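Local coordinates for protein MucR Phosphodiesterase (Pseudomonas aeruginosa, PDB 5M1T) that is a phosphodiesterase of the EAL-domain family that binds C2E and magnesium ions at the C-terminal ends of the parallel strands of its barrel, at residues Asn58-Trp70 against Gly115-Ala127. Numbering follows the deposited sequence.
Sequences NGPMIGVEALLRW and GHADWNIAVNLSA. With MG (magnesium ion), chain D; C2E (9,9'-[(2R,3R,3aS,5S,7aR,9R,10R,10aS,12S,14aR)-3,5,10,12-tetrahydroxy-5,12-dioxidooctahydro-2H,7H-difuro[3,2-d:3',2'-j][1,3,7,9,2,8]tetraoxadiphosphacyclododecine-2,9-diyl]bis(2-amino-1,9-dihydro-6H-purin-6-one)), chain C.
Val64 and Ile121, and Glu65 and Ala122, are paired on adjacent parallel strands in the mixed sheet of the EAL-domain barrel, where strands 61-70 and 120-124 run 27° apart. Three well-formed backbone bonds establish the register: Val64 N to Asn120 O, Ala122 N to Val64 O (2.9 Å) and Ala66 N to Ala122 O. Packing is tight in this middle part. Val64 CG2 meets Ile121 CD1 at 3.9 Å on the face covered by helix 93-113, through Trp111 and Met108, whereas Glu65 and Ala122 point to the other face.

Toward the start of the strands the fit loosens. Asn120 N still reaches Ile62 O, but at 3.3 Å and tilted from the carbonyl plane. Beyond it, the extended Met61 chain, CG anti to the backbone N (chi1 175°), lays CG over one face of the Trp119 indole and His116 CB covers the opposite face. Met61 SD, 4.5 Å from the centroid of the Trp119 six-membered ring and 33° off its normal, completes an oblique Met-aromatic contact. Water enters here: water 1 sits at the ring edge, accepting from Trp119 NE1 and donating to Met61 O.

At the other end the contact becomes a ligand and metal site. Water 2 links Ala66 O to Asn124 N, and Leu68 N donates to C2E N71. The fully extended Glu65 side chain brings OE2 within 2.2 Å of the magnesium ion; Asn124 OD1, Glu156, Asp186, C2E O2P and water 3 complete the shell. Glu65 OE1 forms a salt bridge with Lys207 and accepts a hydrogen bond from Gln263. The Asn124 amide divides its work: while OD1 binds the metal, ND2 donates at 2.8 Å to the anti lone pair of Glu65 OE2, which lies in the amide plane.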
# COMPACT_ATOMS: atom_id res chain seq x y z
N ASN A 58 -4.54 -16.19 33.07
CA ASN A 58 -4.04 -17.41 32.44
C ASN A 58 -5.17 -18.20 31.80
O ASN A 58 -5.06 -19.40 31.62
CB ASN A 58 -3.37 -18.25 33.50
CG ASN A 58 -2.18 -18.98 32.96
OD1 ASN A 58 -2.03 -19.16 31.74
ND2 ASN A 58 -1.31 -19.42 33.86
N GLY A 59 -6.25 -17.47 31.46
CA GLY A 59 -7.62 -17.98 31.25
C GLY A 59 -7.50 -18.73 29.98
O GLY A 59 -6.38 -18.97 29.55
N PRO A 60 -8.62 -19.07 29.32
CA PRO A 60 -8.43 -19.85 28.11
C PRO A 60 -7.60 -19.10 27.04
O PRO A 60 -7.65 -17.87 26.90
CB PRO A 60 -9.85 -20.09 27.59
CG PRO A 60 -10.60 -18.90 28.06
CD PRO A 60 -9.95 -18.45 29.36
N MET A 61 -6.82 -19.90 26.31
CA MET A 61 -6.19 -19.51 25.08
C MET A 61 -7.30 -19.09 24.13
O MET A 61 -8.26 -19.83 23.95
CB MET A 61 -5.45 -20.74 24.57
CG MET A 61 -4.80 -20.59 23.22
SD MET A 61 -3.54 -21.85 22.96
CE MET A 61 -2.87 -21.17 21.48
N ILE A 62 -7.19 -17.87 23.59
CA ILE A 62 -8.17 -17.34 22.62
C ILE A 62 -7.63 -17.28 21.18
O ILE A 62 -8.30 -16.76 20.29
CB ILE A 62 -8.63 -15.92 22.99
CG1 ILE A 62 -7.42 -14.97 23.11
CG2 ILE A 62 -9.44 -15.96 24.28
CD1 ILE A 62 -7.79 -13.51 23.24
N GLY A 63 -6.42 -17.77 20.96
CA GLY A 63 -5.81 -17.79 19.64
C GLY A 63 -4.30 -17.82 19.66
O GLY A 63 -3.69 -18.07 20.71
N VAL A 64 -3.70 -17.56 18.50
CA VAL A 64 -2.26 -17.45 18.40
C VAL A 64 -1.84 -16.30 17.50
O VAL A 64 -2.61 -15.85 16.66
CB VAL A 64 -1.62 -18.75 17.87
CG1 VAL A 64 -1.87 -19.90 18.82
CG2 VAL A 64 -2.12 -19.11 16.48
N GLU A 65 -0.61 -15.83 17.67
CA GLU A 65 0.03 -15.00 16.67
C GLU A 65 0.99 -15.87 15.84
O GLU A 65 1.82 -16.57 16.40
CB GLU A 65 0.81 -13.84 17.33
CG GLU A 65 1.44 -12.92 16.31
CD GLU A 65 2.14 -11.69 16.92
OE1 GLU A 65 2.17 -11.55 18.17
OE2 GLU A 65 2.64 -10.85 16.14
N ALA A 66 0.87 -15.80 14.53
CA ALA A 66 1.80 -16.46 13.64
C ALA A 66 3.09 -15.65 13.55
O ALA A 66 3.04 -14.44 13.32
CB ALA A 66 1.19 -16.63 12.23
N LEU A 67 4.21 -16.34 13.71
CA LEU A 67 5.53 -15.73 13.74
C LEU A 67 6.53 -16.52 12.85
O LEU A 67 6.77 -17.72 13.03
CB LEU A 67 6.04 -15.67 15.19
CG LEU A 67 5.30 -14.72 16.14
CD1 LEU A 67 5.71 -14.92 17.61
CD2 LEU A 67 5.52 -13.26 15.71
N LEU A 68 7.11 -15.83 11.88
CA LEU A 68 7.93 -16.46 10.89
C LEU A 68 9.29 -16.81 11.47
O LEU A 68 9.87 -16.03 12.25
CB LEU A 68 8.08 -15.53 9.69
CG LEU A 68 8.79 -16.05 8.42
CD1 LEU A 68 8.02 -17.19 7.80
CD2 LEU A 68 8.99 -14.91 7.42
N ARG A 69 9.79 -17.99 11.11
CA ARG A 69 11.14 -18.41 11.45
C ARG A 69 11.84 -18.95 10.19
O ARG A 69 11.20 -19.41 9.23
CB ARG A 69 11.09 -19.47 12.52
CG ARG A 69 10.42 -19.02 13.81
CD ARG A 69 11.42 -18.31 14.72
NE ARG A 69 10.82 -17.76 15.94
CZ ARG A 69 10.11 -16.63 16.03
NH1 ARG A 69 9.85 -15.90 14.97
NH2 ARG A 69 9.65 -16.24 17.20
N TRP A 70 13.17 -18.90 10.18
CA TRP A 70 13.91 -19.44 9.05
C TRP A 70 14.89 -20.50 9.57
O TRP A 70 15.84 -20.19 10.28
CB TRP A 70 14.59 -18.28 8.31
CG TRP A 70 15.42 -18.62 7.10
CD1 TRP A 70 15.50 -19.82 6.46
CD2 TRP A 70 16.25 -17.72 6.37
NE1 TRP A 70 16.35 -19.72 5.38
CE2 TRP A 70 16.81 -18.43 5.30
CE3 TRP A 70 16.56 -16.36 6.51
CZ2 TRP A 70 17.69 -17.84 4.37
CZ3 TRP A 70 17.42 -15.77 5.58
CH2 TRP A 70 17.98 -16.51 4.53
N GLY A 115 -11.77 -28.89 16.39
CA GLY A 115 -12.68 -28.54 17.46
C GLY A 115 -12.22 -27.38 18.32
O GLY A 115 -12.75 -27.19 19.38
N HIS A 116 -11.26 -26.59 17.86
CA HIS A 116 -10.83 -25.40 18.61
C HIS A 116 -11.56 -24.15 18.14
O HIS A 116 -10.99 -23.23 17.57
CB HIS A 116 -9.32 -25.24 18.55
CG HIS A 116 -8.59 -26.49 18.92
ND1 HIS A 116 -8.39 -26.87 20.23
CD2 HIS A 116 -8.08 -27.49 18.16
CE1 HIS A 116 -7.76 -28.04 20.27
NE2 HIS A 116 -7.57 -28.44 19.03
N ALA A 117 -12.84 -24.13 18.47
CA ALA A 117 -13.81 -23.14 17.98
C ALA A 117 -13.59 -21.70 18.41
O ALA A 117 -14.12 -20.77 17.77
CB ALA A 117 -15.20 -23.56 18.44
N ASP A 118 -12.88 -21.49 19.50
CA ASP A 118 -12.73 -20.13 20.01
C ASP A 118 -11.30 -19.63 19.83
O ASP A 118 -10.83 -18.80 20.61
CB ASP A 118 -13.18 -20.05 21.47
CG ASP A 118 -14.67 -20.43 21.66
OD1 ASP A 118 -15.42 -20.59 20.65
OD2 ASP A 118 -15.11 -20.58 22.83
N TRP A 119 -10.59 -20.17 18.83
CA TRP A 119 -9.28 -19.64 18.46
C TRP A 119 -9.34 -18.81 17.19
O TRP A 119 -10.05 -19.12 16.27
CB TRP A 119 -8.26 -20.74 18.22
CG TRP A 119 -7.87 -21.52 19.42
CD1 TRP A 119 -8.37 -21.38 20.67
CD2 TRP A 119 -6.94 -22.61 19.47
NE1 TRP A 119 -7.80 -22.29 21.50
CE2 TRP A 119 -6.91 -23.06 20.80
CE3 TRP A 119 -6.16 -23.27 18.51
CZ2 TRP A 119 -6.13 -24.12 21.21
CZ3 TRP A 119 -5.36 -24.32 18.91
CH2 TRP A 119 -5.36 -24.74 20.26
N ASN A 120 -8.57 -17.74 17.19
CA ASN A 120 -8.28 -16.96 16.02
C ASN A 120 -6.79 -16.98 15.70
O ASN A 120 -5.97 -17.37 16.53
CB ASN A 120 -8.74 -15.53 16.25
CG ASN A 120 -10.23 -15.44 16.42
OD1 ASN A 120 -11.01 -16.21 15.79
ND2 ASN A 120 -10.67 -14.51 17.29
N ILE A 121 -6.42 -16.58 14.49
CA ILE A 121 -5.02 -16.49 14.17
C ILE A 121 -4.67 -15.09 13.69
O ILE A 121 -5.35 -14.51 12.85
CB ILE A 121 -4.54 -17.54 13.15
CG1 ILE A 121 -3.01 -17.46 12.99
CG2 ILE A 121 -5.18 -17.34 11.78
CD1 ILE A 121 -2.40 -18.79 12.65
N ALA A 122 -3.59 -14.57 14.24
CA ALA A 122 -3.13 -13.22 13.92
C ALA A 122 -1.88 -13.26 13.03
O ALA A 122 -0.92 -13.94 13.32
CB ALA A 122 -2.82 -12.49 15.21
N VAL A 123 -1.92 -12.52 11.94
CA VAL A 123 -0.81 -12.48 10.97
C VAL A 123 -0.29 -11.04 10.86
O VAL A 123 -1.06 -10.10 10.74
CB VAL A 123 -1.26 -12.96 9.58
CG1 VAL A 123 -0.17 -12.71 8.53
CG2 VAL A 123 -1.65 -14.44 9.64
N ASN A 124 1.01 -10.88 10.89
CA ASN A 124 1.59 -9.55 10.81
C ASN A 124 1.67 -9.02 9.40
O ASN A 124 2.00 -9.78 8.48
CB ASN A 124 2.98 -9.57 11.42
CG ASN A 124 2.93 -9.76 12.93
OD1 ASN A 124 2.53 -8.85 13.66
ND2 ASN A 124 3.28 -10.93 13.40
N LEU A 125 1.42 -7.71 9.24
CA LEU A 125 1.62 -7.01 7.96
C LEU A 125 2.65 -5.88 8.09
O LEU A 125 2.51 -4.98 8.89
CB LEU A 125 0.31 -6.44 7.44
CG LEU A 125 -0.86 -7.43 7.22
CD1 LEU A 125 -2.11 -6.72 6.77
CD2 LEU A 125 -0.49 -8.44 6.17
N SER A 126 3.71 -5.96 7.28
CA SER A 126 4.69 -4.90 7.16
C SER A 126 4.04 -3.70 6.48
O SER A 126 2.92 -3.79 5.98
CB SER A 126 5.87 -5.35 6.33
OG SER A 126 5.48 -5.36 4.97
N ALA A 127 4.77 -2.58 6.47
CA ALA A 127 4.30 -1.37 5.81
C ALA A 127 4.06 -1.59 4.30
O ALA A 127 3.10 -1.09 3.73
CB ALA A 127 5.29 -0.25 6.06
MG MG D . 2.55 -8.67 15.89
P1 C2E C . 5.81 -8.57 16.81
O2P C2E C . 4.63 -8.47 15.89
O1P C2E C . 5.83 -7.55 17.94
O5' C2E C . 5.81 -10.05 17.41
C5' C2E C . 6.08 -10.28 18.78
C4' C2E C . 7.55 -10.53 19.01
O4' C2E C . 7.79 -10.56 20.43
C3' C2E C . 8.00 -11.88 18.47
O3' C2E C . 9.36 -11.78 18.06
C2' C2E C . 7.92 -12.80 19.68
O2' C2E C . 8.80 -13.92 19.59
C1' C2E C . 8.37 -11.83 20.76
N9 C2E C . 7.94 -12.20 22.11
C8 C2E C . 6.74 -12.68 22.47
N7 C2E C . 6.71 -12.90 23.80
C5 C2E C . 7.90 -12.54 24.30
C6 C2E C . 8.53 -12.51 25.63
O6 C2E C . 7.88 -12.88 26.63
N1 C2E C . 9.80 -12.07 25.70
C2 C2E C . 10.49 -11.67 24.61
N2 C2E C . 11.76 -11.23 24.75
N3 C2E C . 9.97 -11.66 23.37
C4 C2E C . 8.71 -12.08 23.17
P11 C2E C . 9.83 -12.38 16.64
O21 C2E C . 9.16 -13.73 16.44
O11 C2E C . 11.32 -12.54 16.66
O5A C2E C . 9.34 -11.36 15.52
C5A C2E C . 9.82 -10.01 15.56
C4A C2E C . 8.99 -9.15 14.62
O4A C2E C . 9.05 -9.65 13.29
C3A C2E C . 7.52 -9.18 14.94
O3A C2E C . 7.18 -8.31 16.01
C2A C2E C . 6.90 -8.76 13.64
O2A C2E C . 6.95 -7.35 13.46
C1A C2E C . 7.82 -9.39 12.62
N91 C2E C . 7.21 -10.63 12.08
C81 C2E C . 7.24 -11.88 12.59
N71 C2E C . 6.59 -12.75 11.76
C51 C2E C . 6.14 -12.04 10.72
C61 C2E C . 5.37 -12.31 9.49
O61 C2E C . 4.97 -13.46 9.24
N11 C2E C . 5.12 -11.27 8.67
C21 C2E C . 5.55 -10.02 8.94
N21 C2E C . 5.27 -9.03 8.08
N31 C2E C . 6.25 -9.69 10.04
C41 C2E C . 6.55 -10.65 10.94
O HOH W 1 -8.69 -22.95 24.03
O HOH W 2 2.78 -13.14 11.00
O HOH W 3 2.73 -9.01 18.02